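Local coordinates for cytoplasmic protein (Cryptococcus neoformans var. grubii serotype A, PDB 7LPQ), which is a family 5 glycoside hydrolase that probably hydrolyses the beta-glucosidic bond of steryl glucosides, at residues V37-N42 with L566-W571; A447-H452 with Y515-G520; W199-T204 with Q289-G294; P195-G200 with L457-K462. All coordinates share one frame; numbering follows the deposited sequence.

Contact 1 of 4, residues V37-N42 with L566-W571. With YAJ (~{N}-[(3~{R},5~{S})-5-(hydroxymethyl)-1-methyl-pyrrolidin-3-yl]-2-(3-oxidanylidene-4~{H}-1,4-benzoxazin-6-yl)ethanamide), chain E.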
# COMPACT_ATOMS: atom_id res chain seq x y z
N VAL A 37 11.47 8.43 -14.30
CA VAL A 37 10.19 8.41 -13.63
C VAL A 37 9.63 7.00 -13.72
O VAL A 37 9.50 6.46 -14.82
CB VAL A 37 9.20 9.44 -14.22
CG1 VAL A 37 7.83 9.28 -13.57
CG2 VAL A 37 9.73 10.85 -14.04
N LEU A 38 9.29 6.42 -12.59
CA LEU A 38 8.78 5.05 -12.51
C LEU A 38 7.32 5.10 -12.10
O LEU A 38 6.99 5.57 -11.00
CB LEU A 38 9.60 4.22 -11.53
CG LEU A 38 11.08 4.13 -11.88
CD1 LEU A 38 11.88 3.63 -10.69
CD2 LEU A 38 11.31 3.22 -13.10
N ARG A 39 6.45 4.62 -12.98
CA ARG A 39 5.01 4.63 -12.74
C ARG A 39 4.44 3.27 -13.13
O ARG A 39 4.83 2.69 -14.14
CB ARG A 39 4.32 5.75 -13.53
CG ARG A 39 4.70 7.15 -13.06
CD ARG A 39 4.06 8.24 -13.90
NE ARG A 39 4.18 9.55 -13.26
CZ ARG A 39 3.56 10.65 -13.68
NH1 ARG A 39 2.78 10.61 -14.76
NH2 ARG A 39 3.73 11.79 -13.03
N GLY A 40 3.52 2.77 -12.30
CA GLY A 40 2.93 1.48 -12.55
C GLY A 40 1.79 1.14 -11.61
O GLY A 40 0.97 2.00 -11.26
N VAL A 41 1.74 -0.13 -11.18
CA VAL A 41 0.64 -0.62 -10.37
C VAL A 41 1.17 -1.55 -9.29
O VAL A 41 2.26 -2.12 -9.40
CB VAL A 41 -0.42 -1.37 -11.22
CG1 VAL A 41 -0.82 -0.53 -12.44
CG2 VAL A 41 0.13 -2.73 -11.66
N ASN A 42 0.36 -1.71 -8.24
CA ASN A 42 0.57 -2.77 -7.27
C ASN A 42 0.04 -4.08 -7.83
O ASN A 42 -1.13 -4.15 -8.24
CB ASN A 42 -0.14 -2.45 -5.95
CG ASN A 42 0.63 -1.47 -5.09
OD1 ASN A 42 1.42 -1.87 -4.24
ND2 ASN A 42 0.39 -0.19 -5.29
N LEU A 566 5.82 12.97 -9.82
CA LEU A 566 6.12 11.93 -8.87
C LEU A 566 6.16 10.55 -9.53
O LEU A 566 5.47 10.30 -10.52
CB LEU A 566 5.10 11.91 -7.74
CG LEU A 566 5.36 12.82 -6.54
CD1 LEU A 566 4.04 13.18 -5.84
CD2 LEU A 566 6.32 12.16 -5.58
N ASN A 567 7.01 9.68 -8.98
CA ASN A 567 6.88 8.25 -9.19
C ASN A 567 5.73 7.73 -8.34
O ASN A 567 5.47 8.25 -7.24
CB ASN A 567 8.17 7.52 -8.82
CG ASN A 567 9.41 8.19 -9.36
OD1 ASN A 567 9.71 8.11 -10.56
ND2 ASN A 567 10.15 8.85 -8.48
N TYR A 568 5.03 6.72 -8.84
CA TYR A 568 3.92 6.15 -8.07
C TYR A 568 3.56 4.77 -8.59
O TYR A 568 3.96 4.37 -9.69
CB TYR A 568 2.68 7.07 -8.09
CG TYR A 568 2.11 7.34 -9.46
CD1 TYR A 568 1.35 6.39 -10.13
CD2 TYR A 568 2.33 8.56 -10.09
CE1 TYR A 568 0.82 6.65 -11.40
CE2 TYR A 568 1.81 8.83 -11.35
CZ TYR A 568 1.06 7.88 -11.99
OH TYR A 568 0.55 8.16 -13.24
N ALA A 569 2.79 4.05 -7.79
CA ALA A 569 2.25 2.75 -8.14
C ALA A 569 0.77 2.75 -7.78
O ALA A 569 0.41 2.89 -6.61
CB ALA A 569 2.97 1.62 -7.40
N ILE A 570 -0.09 2.61 -8.79
CA ILE A 570 -1.53 2.66 -8.56
C ILE A 570 -1.99 1.40 -7.82
O ILE A 570 -1.53 0.29 -8.11
CB ILE A 570 -2.28 2.80 -9.90
CG1 ILE A 570 -1.97 4.15 -10.54
CG2 ILE A 570 -3.79 2.64 -9.68
CD1 ILE A 570 -2.13 4.14 -12.05
N TRP A 571 -2.88 1.58 -6.86
CA TRP A 571 -3.59 0.47 -6.23
C TRP A 571 -4.97 0.34 -6.87
O TRP A 571 -5.79 1.26 -6.75
CB TRP A 571 -3.71 0.69 -4.71
CG TRP A 571 -4.29 -0.51 -4.06
CD1 TRP A 571 -5.60 -0.84 -3.98
CD2 TRP A 571 -3.56 -1.59 -3.44
NE1 TRP A 571 -5.75 -2.06 -3.36
CE2 TRP A 571 -4.51 -2.54 -3.01
CE3 TRP A 571 -2.21 -1.85 -3.22
CZ2 TRP A 571 -4.16 -3.70 -2.35
CZ3 TRP A 571 -1.85 -3.02 -2.56
CH2 TRP A 571 -2.83 -3.93 -2.14
C10 YAJ E . -3.19 6.14 3.21
C13 YAJ E . -5.31 7.92 3.76
C20 YAJ E . -5.48 -0.12 1.91
C21 YAJ E . -5.73 -0.07 0.46
C22 YAJ E . -5.54 -1.38 -0.29
C01 YAJ E . -7.37 0.91 -0.99
C03 YAJ E . -7.10 1.57 1.29
C04 YAJ E . -6.17 1.13 2.52
C06 YAJ E . -5.43 3.20 3.78
C08 YAJ E . -4.38 4.15 4.39
C09 YAJ E . -4.30 5.64 3.92
C11 YAJ E . -3.13 7.49 2.79
C12 YAJ E . -4.18 8.41 3.06
C14 YAJ E . -5.34 6.56 4.18
C16 YAJ E . -6.39 10.15 3.57
C18 YAJ E . -5.34 10.56 2.65
N02 YAJ E . -7.14 0.41 0.41
N05 YAJ E . -5.20 2.07 3.09
N15 YAJ E . -6.38 8.86 4.05
O07 YAJ E . -6.63 3.50 3.95
O17 YAJ E . -7.33 10.92 3.82
O19 YAJ E . -4.11 9.71 2.66
O23 YAJ E . -6.28 -2.42 0.33
O HOH W 1 1.41 8.71 -16.04

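Contact 2 of 4, residues A447-H452 with Y515-G520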
# COMPACT_ATOMS: atom_id res chain seq x y z
N ALA A 447 18.10 5.25 -1.05
CA ALA A 447 16.81 5.17 -0.37
C ALA A 447 15.80 6.01 -1.12
O ALA A 447 16.15 6.88 -1.92
CB ALA A 447 16.92 5.62 1.09
N CYS A 448 14.52 5.74 -0.85
CA CYS A 448 13.41 6.44 -1.47
C CYS A 448 12.25 6.45 -0.50
O CYS A 448 11.96 5.44 0.14
CB CYS A 448 13.00 5.78 -2.79
SG CYS A 448 11.52 6.51 -3.53
N SER A 449 11.58 7.60 -0.38
CA SER A 449 10.39 7.70 0.44
C SER A 449 9.22 7.05 -0.29
O SER A 449 8.95 7.36 -1.45
CB SER A 449 10.07 9.16 0.77
OG SER A 449 8.98 9.25 1.68
N SER A 450 8.52 6.14 0.39
CA SER A 450 7.44 5.37 -0.21
C SER A 450 6.13 5.58 0.56
O SER A 450 5.52 4.63 1.04
CB SER A 450 7.81 3.89 -0.26
OG SER A 450 8.21 3.42 1.02
N PRO A 451 5.67 6.82 0.68
CA PRO A 451 4.37 7.06 1.32
C PRO A 451 3.22 6.62 0.43
O PRO A 451 3.35 6.49 -0.79
CB PRO A 451 4.35 8.57 1.54
CG PRO A 451 5.20 9.12 0.44
CD PRO A 451 6.29 8.07 0.18
N HIS A 452 2.08 6.40 1.06
CA HIS A 452 0.82 6.15 0.37
C HIS A 452 -0.04 7.41 0.43
O HIS A 452 0.11 8.25 1.31
CB HIS A 452 0.08 4.97 0.99
CG HIS A 452 0.87 3.69 0.98
ND1 HIS A 452 0.39 2.52 1.52
CD2 HIS A 452 2.10 3.41 0.51
CE1 HIS A 452 1.29 1.57 1.39
NE2 HIS A 452 2.34 2.09 0.77
N TYR A 515 16.52 12.65 -1.53
CA TYR A 515 16.17 11.35 -2.07
C TYR A 515 14.92 11.49 -2.92
O TYR A 515 14.20 12.48 -2.81
CB TYR A 515 15.92 10.33 -0.95
CG TYR A 515 17.16 9.89 -0.22
CD1 TYR A 515 18.07 9.01 -0.82
CD2 TYR A 515 17.44 10.35 1.06
CE1 TYR A 515 19.20 8.61 -0.16
CE2 TYR A 515 18.58 9.95 1.73
CZ TYR A 515 19.46 9.08 1.11
OH TYR A 515 20.60 8.67 1.77
N PRO A 516 14.63 10.51 -3.77
CA PRO A 516 13.38 10.55 -4.54
C PRO A 516 12.19 10.24 -3.64
O PRO A 516 12.32 9.83 -2.49
CB PRO A 516 13.58 9.46 -5.61
CG PRO A 516 15.02 9.06 -5.54
CD PRO A 516 15.46 9.35 -4.13
N THR A 517 11.00 10.48 -4.20
CA THR A 517 9.74 10.11 -3.56
C THR A 517 8.92 9.27 -4.53
O THR A 517 8.92 9.52 -5.74
CB THR A 517 8.95 11.34 -3.13
OG1 THR A 517 9.79 12.22 -2.36
CG2 THR A 517 7.75 10.93 -2.28
N LEU A 518 8.22 8.26 -4.00
CA LEU A 518 7.39 7.37 -4.80
C LEU A 518 6.12 7.04 -4.01
O LEU A 518 6.20 6.49 -2.91
CB LEU A 518 8.16 6.09 -5.16
CG LEU A 518 7.44 5.06 -6.03
CD1 LEU A 518 8.45 4.25 -6.81
CD2 LEU A 518 6.57 4.14 -5.21
N VAL A 519 4.96 7.37 -4.58
CA VAL A 519 3.69 7.13 -3.91
C VAL A 519 3.38 5.64 -4.06
O VAL A 519 2.84 5.20 -5.07
CB VAL A 519 2.56 8.00 -4.48
CG1 VAL A 519 1.26 7.76 -3.71
CG2 VAL A 519 2.96 9.47 -4.44
N GLY A 520 3.73 4.86 -3.04
CA GLY A 520 3.64 3.41 -3.14
C GLY A 520 2.23 2.90 -3.37
O GLY A 520 2.07 1.80 -3.92

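Contact 3 of 4, residues W199-T204 with Q289-G294. With YAJ (~{N}-[(3~{R},5~{S})-5-(hydroxymethyl)-1-methyl-pyrrolidin-3-yl]-2-(3-oxidanylidene-4~{H}-1,4-benzoxazin-6-yl)ethanamide), chain E.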
# COMPACT_ATOMS: atom_id res chain seq x y z
N TRP A 199 -13.25 -2.13 7.63
CA TRP A 199 -12.15 -3.02 8.02
C TRP A 199 -10.99 -2.25 8.63
O TRP A 199 -10.29 -2.76 9.51
CB TRP A 199 -11.69 -3.83 6.81
CG TRP A 199 -10.96 -3.04 5.77
CD1 TRP A 199 -11.48 -2.54 4.62
CD2 TRP A 199 -9.58 -2.66 5.78
NE1 TRP A 199 -10.51 -1.87 3.91
CE2 TRP A 199 -9.34 -1.93 4.60
CE3 TRP A 199 -8.52 -2.88 6.67
CZ2 TRP A 199 -8.09 -1.41 4.29
CZ3 TRP A 199 -7.27 -2.36 6.35
CH2 TRP A 199 -7.07 -1.64 5.17
N GLY A 200 -10.76 -1.02 8.16
CA GLY A 200 -9.65 -0.24 8.69
C GLY A 200 -9.77 0.06 10.16
O GLY A 200 -8.76 0.18 10.85
N THR A 201 -11.01 0.17 10.67
CA THR A 201 -11.18 0.43 12.10
C THR A 201 -10.68 -0.71 12.97
O THR A 201 -10.56 -0.53 14.18
CB THR A 201 -12.65 0.72 12.43
OG1 THR A 201 -13.44 -0.47 12.22
CG2 THR A 201 -13.18 1.86 11.57
N ASN A 202 -10.38 -1.88 12.38
CA ASN A 202 -9.80 -2.96 13.19
C ASN A 202 -8.52 -2.51 13.88
O ASN A 202 -8.17 -3.05 14.94
CB ASN A 202 -9.54 -4.19 12.32
CG ASN A 202 -10.75 -5.09 12.20
OD1 ASN A 202 -11.41 -5.39 13.20
ND2 ASN A 202 -11.06 -5.53 10.98
N TYR A 203 -7.82 -1.52 13.33
CA TYR A 203 -6.64 -0.98 13.98
C TYR A 203 -6.94 -0.40 15.36
O TYR A 203 -6.03 -0.24 16.18
CB TYR A 203 -5.99 0.11 13.13
CG TYR A 203 -5.20 -0.39 11.94
CD1 TYR A 203 -4.09 -1.22 12.10
CD2 TYR A 203 -5.55 -0.04 10.65
CE1 TYR A 203 -3.38 -1.68 11.03
CE2 TYR A 203 -4.84 -0.50 9.56
CZ TYR A 203 -3.75 -1.32 9.76
OH TYR A 203 -3.04 -1.78 8.68
N THR A 204 -8.20 -0.04 15.62
CA THR A 204 -8.59 0.56 16.89
C THR A 204 -9.55 -0.33 17.67
O THR A 204 -10.37 0.15 18.46
CB THR A 204 -9.21 1.95 16.67
OG1 THR A 204 -10.27 1.87 15.70
CG2 THR A 204 -8.16 2.93 16.18
N GLN A 289 -7.94 11.00 16.28
CA GLN A 289 -8.13 9.74 15.56
C GLN A 289 -9.05 10.00 14.38
O GLN A 289 -10.27 10.15 14.56
CB GLN A 289 -8.69 8.65 16.46
CG GLN A 289 -8.78 7.30 15.76
CD GLN A 289 -9.37 6.22 16.65
OE1 GLN A 289 -8.89 5.99 17.76
NE2 GLN A 289 -10.41 5.55 16.17
N GLN A 290 -8.50 10.05 13.16
CA GLN A 290 -9.27 10.55 12.03
C GLN A 290 -10.38 9.58 11.62
O GLN A 290 -11.46 10.02 11.21
CB GLN A 290 -8.34 10.83 10.85
CG GLN A 290 -7.59 12.16 10.92
CD GLN A 290 -8.46 13.33 11.35
OE1 GLN A 290 -9.53 13.58 10.77
NE2 GLN A 290 -8.02 14.06 12.37
N LEU A 291 -10.14 8.28 11.72
CA LEU A 291 -11.11 7.29 11.24
C LEU A 291 -11.89 6.69 12.41
O LEU A 291 -11.32 6.03 13.28
CB LEU A 291 -10.43 6.17 10.46
CG LEU A 291 -11.38 5.04 10.06
CD1 LEU A 291 -12.61 5.58 9.33
CD2 LEU A 291 -10.69 3.99 9.21
N LYS A 292 -13.21 6.91 12.41
CA LYS A 292 -14.14 6.18 13.25
C LYS A 292 -15.32 5.76 12.38
O LYS A 292 -15.76 6.53 11.52
CB LYS A 292 -14.64 7.02 14.43
CG LYS A 292 -13.56 7.60 15.33
CD LYS A 292 -13.18 9.01 14.90
CE LYS A 292 -12.90 9.91 16.09
NZ LYS A 292 -12.77 11.35 15.68
N LYS A 293 -15.81 4.54 12.57
CA LYS A 293 -17.01 4.11 11.87
C LYS A 293 -17.55 2.84 12.52
O LYS A 293 -16.78 1.94 12.87
CB LYS A 293 -16.74 3.86 10.38
CG LYS A 293 -17.98 3.43 9.62
CD LYS A 293 -17.85 3.57 8.12
CE LYS A 293 -19.20 3.37 7.44
NZ LYS A 293 -19.09 3.09 5.98
N GLY A 294 -18.87 2.78 12.67
CA GLY A 294 -19.52 1.66 13.32
C GLY A 294 -19.24 1.64 14.80
O GLY A 294 -18.74 2.62 15.38
C10 YAJ E . -3.19 6.14 3.21
C13 YAJ E . -5.31 7.92 3.76
C20 YAJ E . -5.48 -0.12 1.91
C21 YAJ E . -5.73 -0.07 0.46
C22 YAJ E . -5.54 -1.38 -0.29
C01 YAJ E . -7.37 0.91 -0.99
C03 YAJ E . -7.10 1.57 1.29
C04 YAJ E . -6.17 1.13 2.52
C06 YAJ E . -5.43 3.20 3.78
C08 YAJ E . -4.38 4.15 4.39
C09 YAJ E . -4.30 5.64 3.92
C11 YAJ E . -3.13 7.49 2.79
C12 YAJ E . -4.18 8.41 3.06
C14 YAJ E . -5.34 6.56 4.18
C16 YAJ E . -6.39 10.15 3.57
C18 YAJ E . -5.34 10.56 2.65
N02 YAJ E . -7.14 0.41 0.41
N05 YAJ E . -5.20 2.07 3.09
N15 YAJ E . -6.38 8.86 4.05
O07 YAJ E . -6.63 3.50 3.95
O17 YAJ E . -7.33 10.92 3.82
O19 YAJ E . -4.11 9.71 2.66
O23 YAJ E . -6.28 -2.42 0.33
O HOH W 2 -15.28 0.15 14.36
O HOH W 3 -12.38 3.31 16.69
O HOH W 4 -9.79 3.45 13.45

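Contact 4 of 4, residues P195-G200 with L457-K462. With YAJ (~{N}-[(3~{R},5~{S})-5-(hydroxymethyl)-1-methyl-pyrrolidin-3-yl]-2-(3-oxidanylidene-4~{H}-1,4-benzoxazin-6-yl)ethanamide), chain E.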
# COMPACT_ATOMS: atom_id res chain seq x y z
N PRO A 195 -20.13 -3.13 6.22
CA PRO A 195 -20.10 -1.69 5.95
C PRO A 195 -18.86 -1.26 5.18
O PRO A 195 -17.80 -1.89 5.26
CB PRO A 195 -20.13 -1.06 7.35
CG PRO A 195 -20.85 -2.06 8.20
CD PRO A 195 -20.46 -3.43 7.63
N ALA A 196 -19.02 -0.18 4.43
CA ALA A 196 -17.97 0.26 3.53
C ALA A 196 -16.75 0.75 4.30
O ALA A 196 -16.87 1.61 5.18
CB ALA A 196 -18.49 1.37 2.61
N MET A 197 -15.59 0.17 3.98
CA MET A 197 -14.30 0.58 4.53
C MET A 197 -14.30 0.56 6.05
O MET A 197 -13.58 1.33 6.69
CB MET A 197 -13.91 1.96 4.01
CG MET A 197 -13.71 2.03 2.49
SD MET A 197 -12.51 0.82 1.87
CE MET A 197 -11.01 1.47 2.61
N ILE A 198 -15.08 -0.33 6.65
CA ILE A 198 -15.01 -0.47 8.10
C ILE A 198 -13.79 -1.30 8.52
O ILE A 198 -13.33 -1.17 9.66
CB ILE A 198 -16.29 -1.11 8.65
CG1 ILE A 198 -16.34 -0.94 10.17
CG2 ILE A 198 -16.36 -2.59 8.28
CD1 ILE A 198 -17.71 -1.16 10.78
N TRP A 199 -13.25 -2.13 7.63
CA TRP A 199 -12.15 -3.02 8.02
C TRP A 199 -10.99 -2.25 8.63
O TRP A 199 -10.29 -2.76 9.51
CB TRP A 199 -11.69 -3.83 6.81
CG TRP A 199 -10.96 -3.04 5.77
CD1 TRP A 199 -11.48 -2.54 4.62
CD2 TRP A 199 -9.58 -2.66 5.78
NE1 TRP A 199 -10.51 -1.87 3.91
CE2 TRP A 199 -9.34 -1.93 4.60
CE3 TRP A 199 -8.52 -2.88 6.67
CZ2 TRP A 199 -8.09 -1.41 4.29
CZ3 TRP A 199 -7.27 -2.36 6.35
CH2 TRP A 199 -7.07 -1.64 5.17
N GLY A 200 -10.76 -1.02 8.16
CA GLY A 200 -9.65 -0.24 8.69
C GLY A 200 -9.77 0.06 10.16
O GLY A 200 -8.76 0.18 10.85
N LEU A 457 -11.89 11.11 1.14
CA LEU A 457 -13.33 11.28 1.07
C LEU A 457 -13.93 10.36 0.02
O LEU A 457 -14.95 9.70 0.26
CB LEU A 457 -13.68 12.74 0.77
CG LEU A 457 -15.17 13.06 0.63
CD1 LEU A 457 -15.88 12.84 1.96
CD2 LEU A 457 -15.36 14.48 0.15
N THR A 458 -13.32 10.32 -1.17
CA THR A 458 -13.81 9.47 -2.24
C THR A 458 -13.78 8.00 -1.84
O THR A 458 -14.67 7.23 -2.21
CB THR A 458 -12.98 9.69 -3.50
OG1 THR A 458 -12.99 11.07 -3.85
CG2 THR A 458 -13.53 8.87 -4.67
N LEU A 459 -12.74 7.60 -1.10
CA LEU A 459 -12.59 6.18 -0.78
C LEU A 459 -13.60 5.73 0.25
O LEU A 459 -14.13 4.61 0.16
CB LEU A 459 -11.17 5.92 -0.30
CG LEU A 459 -10.85 4.45 -0.01
CD1 LEU A 459 -10.94 3.60 -1.29
CD2 LEU A 459 -9.47 4.32 0.61
N MET A 460 -13.90 6.56 1.25
CA MET A 460 -14.83 6.14 2.30
C MET A 460 -16.28 6.19 1.82
O MET A 460 -17.08 5.31 2.15
CB MET A 460 -14.68 7.01 3.55
CG MET A 460 -13.31 6.97 4.18
SD MET A 460 -12.78 5.33 4.66
CE MET A 460 -14.02 4.83 5.83
N THR A 461 -16.63 7.22 1.05
CA THR A 461 -18.01 7.41 0.61
C THR A 461 -18.31 6.70 -0.70
O THR A 461 -19.47 6.66 -1.11
CB THR A 461 -18.33 8.90 0.47
OG1 THR A 461 -17.58 9.45 -0.64
CG2 THR A 461 -17.98 9.66 1.75
N LYS A 462 -17.30 6.14 -1.36
CA LYS A 462 -17.48 5.49 -2.66
C LYS A 462 -18.33 6.37 -3.57
O LYS A 462 -19.31 5.94 -4.17
CB LYS A 462 -18.07 4.10 -2.48
CG LYS A 462 -17.15 3.18 -1.67
CD LYS A 462 -17.65 1.75 -1.58
CE LYS A 462 -16.59 0.86 -0.93
NZ LYS A 462 -16.76 -0.57 -1.28
C10 YAJ E . -3.19 6.14 3.21
C13 YAJ E . -5.31 7.92 3.76
C20 YAJ E . -5.48 -0.12 1.91
C21 YAJ E . -5.73 -0.07 0.46
C22 YAJ E . -5.54 -1.38 -0.29
C01 YAJ E . -7.37 0.91 -0.99
C03 YAJ E . -7.10 1.57 1.29
C04 YAJ E . -6.17 1.13 2.52
C06 YAJ E . -5.43 3.20 3.78
C08 YAJ E . -4.38 4.15 4.39
C09 YAJ E . -4.30 5.64 3.92
C11 YAJ E . -3.13 7.49 2.79
C12 YAJ E . -4.18 8.41 3.06
C14 YAJ E . -5.34 6.56 4.18
C16 YAJ E . -6.39 10.15 3.57
C18 YAJ E . -5.34 10.56 2.65
N02 YAJ E . -7.14 0.41 0.41
N05 YAJ E . -5.20 2.07 3.09
N15 YAJ E . -6.38 8.86 4.05
O07 YAJ E . -6.63 3.50 3.95
O17 YAJ E . -7.33 10.92 3.82
O19 YAJ E . -4.11 9.71 2.66
O23 YAJ E . -6.28 -2.42 0.33

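Contact 1 of 4, residues V37-N42 with L566-W571
Leu-38, Gly-40 and Asn-42 join Tyr-568 and Ile-570 in a parallel ladder. The bonds alternate along it: Tyr-568 N to Leu-38 O, Gly-40 N to Tyr-568 O, Ile-570 N to Gly-40 O at 2.8 Å, and Asn-42 N to Ile-570 O. The two strand axes cross at -33°.

Side chains extend the ladder at its start. Asn-567 OD1 takes the N-H of Leu-38 at 2.7 Å, while its ND2 binds Thr-517 O. Arg-39 is extended from CG to NE, and NE reaches Leu-566 O at 3.1 Å. This carbonyl lies in the guanidinium plane. NH2 adds a weak bond to it and a salt bridge to Asp-561. A water links NH1 to Tyr-568 OH.

Two aromatic rings take part. Arg-39 CG lies over the Tyr-568 face, 3.9 Å from the centroid. The Asn-42 side chain crosses that of Trp-571 at about a right angle, the amide and ring planes 51° apart, with Asn-42 CG 3.4 Å from Trp-571 CE3. YAJ C22 lies over one face of the Trp-571 ring.

The ladder closes the barrel between its first and last strands. Arg-100 at OD1 and Gly-520 O at ND2 hold the Asn-42 amide, and Leu-566 O and Asp-561 hold Arg-39; this should fix both in rotation.

Contact 2 of 4, residues A447-H452 with Y515-G520
Ser-449 and Thr-517 form the single backbone bridge between these segments, which run in roughly the same direction. The tight part is the chain on either side of this bridge. Ser-449 N gives its hydrogen to Pro-516 O at 3.2 Å. Ser-449 O receives Leu-518 N at 2.8 Å, almost in line with the carbonyl bond (175° at the oxygen). Further on, Gly-520 N binds Pro-451 O at 2.8 Å, in a more bent bond. CA-H...O contacts fill in between, among them Ser-450 CA to Leu-518 O. On the inner side, Cys-448 has SG turned opposite its own backbone N (chi1 174°). The sulfur thereby rests against Leu-518 CB at 3.8 Å. His-452 CD2 comes near the backbone of Gly-520, and its ND1 is bonded to Glu-271. The start of the segments is buried and close as well. Ala-447 CB sits over one face of the Tyr-515 ring, 4.2 Å from its centroid and offset toward the rim. Tyr-515 OH binds Glu-440, and a glycerol lies about 3 Å from this side chain.

The looser side is at Pro-451, which is partly exposed. Its CD meets Thr-517 CG2 at 4.0 Å, the two side chains crossing at about a right angle.

Backbone bonds therefore carry most of the hold, as expected of neighbouring strands in the family's TIM barrel. They also set the exit of both strands. Gly-520 is tied down where the chain turns a corner, and His-452 is directed to Glu-271 and to within about 4 Å of YAJ.

Contact 3 of 4, residues W199-T204 with Q289-G294
Thr-201 lies in the 3-10 segment 199-203 and Thr-204 directly follows it; both face the irregular loop of Gln-289, Leu-291 and Lys-293, with Thr-201 CA 6.6 Å from Lys-292 CA. No direct hydrogen bond joins the two segments. Methyl contacts and three waters join the sides.

Thr-201 CG2 touches Leu-291 CG at 4.0 Å and Lys-293 O at 3.8 Å. Its OG1 lies between backbone N and carbonyl carbon (chi1 67°), which turns it back to Ile-198 O. There it also accepts a water that donates a second time, to Lys-293 O.

Thr-204 and Gln-289 approach from opposite directions. Thr-204 CG2 sits over the flat face of the Gln-289 amide, 3.5 Å from both OE1 and NE2. The extended Gln-289 chain lets NE2 donate to Leu-291 O at 3.1 Å. That carbonyl oxygen lies in the amide plane and the bond is nearly straight, at 172°. One further water links NE2 to Thr-204 OG1, and another links this hydroxyl to Leu-291 O. Thr-204 OG1 thus has three partners, because it also donates to Thr-201 O at 2.9 Å. The Thr-201 carbonyl takes the backbone N of Thr-204 as well, so the end of the turn is doubly fastened.

Trp-199 points the other way. The edge of its ring meets YAJ, with CZ2 3.6 Å from C04, and Trp-585 meets it edge-to-face. The two loops follow strands 137-143 and 263-267. Loops at this end of the strands surround the active-site mouth in TIM-barrel glycosidases.

Contact 4 of 4, residues P195-G200 with L457-K462
Met-197 and Met-460 meet at an oblique angle, with Met-460 CE 3.4 Å from Met-197 CB. Both side chains are bent at chi2 and chi3. Met-460 therefore curls so that SD and CE lie alongside the root of Met-197, with SD 3.6 Å from CB. Its methyl also approaches Met-197 O. Met-197 occurs in two conformers, one of which is described here.

Leu-459 comes to Met-197 at about a right angle. Its CD2 meets the Met-197 methyl CE at 3.8 Å, a contact that is doubtful for the second conformer. The same branch touches the ligand, with Leu-459 CD2 3.7 Å from YAJ C03. Leu-459 has CG opposite its backbone N (chi1 -176°), which carries the branch past the helix toward the pocket.

Lys-462 makes the outer contact. Its chain is extended beyond CG and lies beside Ala-196, with CE 4.0 Å from Ala-196 CB. The charged end continues to a salt bridge with Asp-527 and a hydrogen bond to Gly-587 O. The aliphatic part of the chain thus packs while the amine is held elsewhere.

The backbone explains the approach. Pro-195 to Ile-198 form a type II turn, and Met-197 has the positive phi (55°) of its third position. This turn presents Ala-196 and Met-197 to the helix end. No hydrogen bond joins the two segments. An apolar seam of this kind connects the loop after strand 137-143 to helix 456-461, which follows strand 447-449. Both belong to the rim of a TIM-barrel ligand pocket.

In the fold
Contacts 1 and 2 lie side by side in the barrel wall, their centres 10 Å apart. Strands 518-522 and 567-570 join them: Val-519 N bonds to Asn-567 O at 2.8 Å, and Asn-42 ND2 to Gly-520 O at 2.9 Å. Contacts 3 and 4 lie on the pocket rim. They share Trp-199 and Gly-200, and their centres are also 10 Å apart. Lys-293 NZ reaches Ala-196 O at 2.8 Å, and Leu-291 packs on Met-460. The two groups do not touch; contacts 1 and 3 are 27 Å apart between centres. YAJ connects them, touching contacts 1, 3 and 4 while hydrogen-bonded to Glu-271 and Glu-588, and His-452 of contact 2 comes within about 4 Å of it.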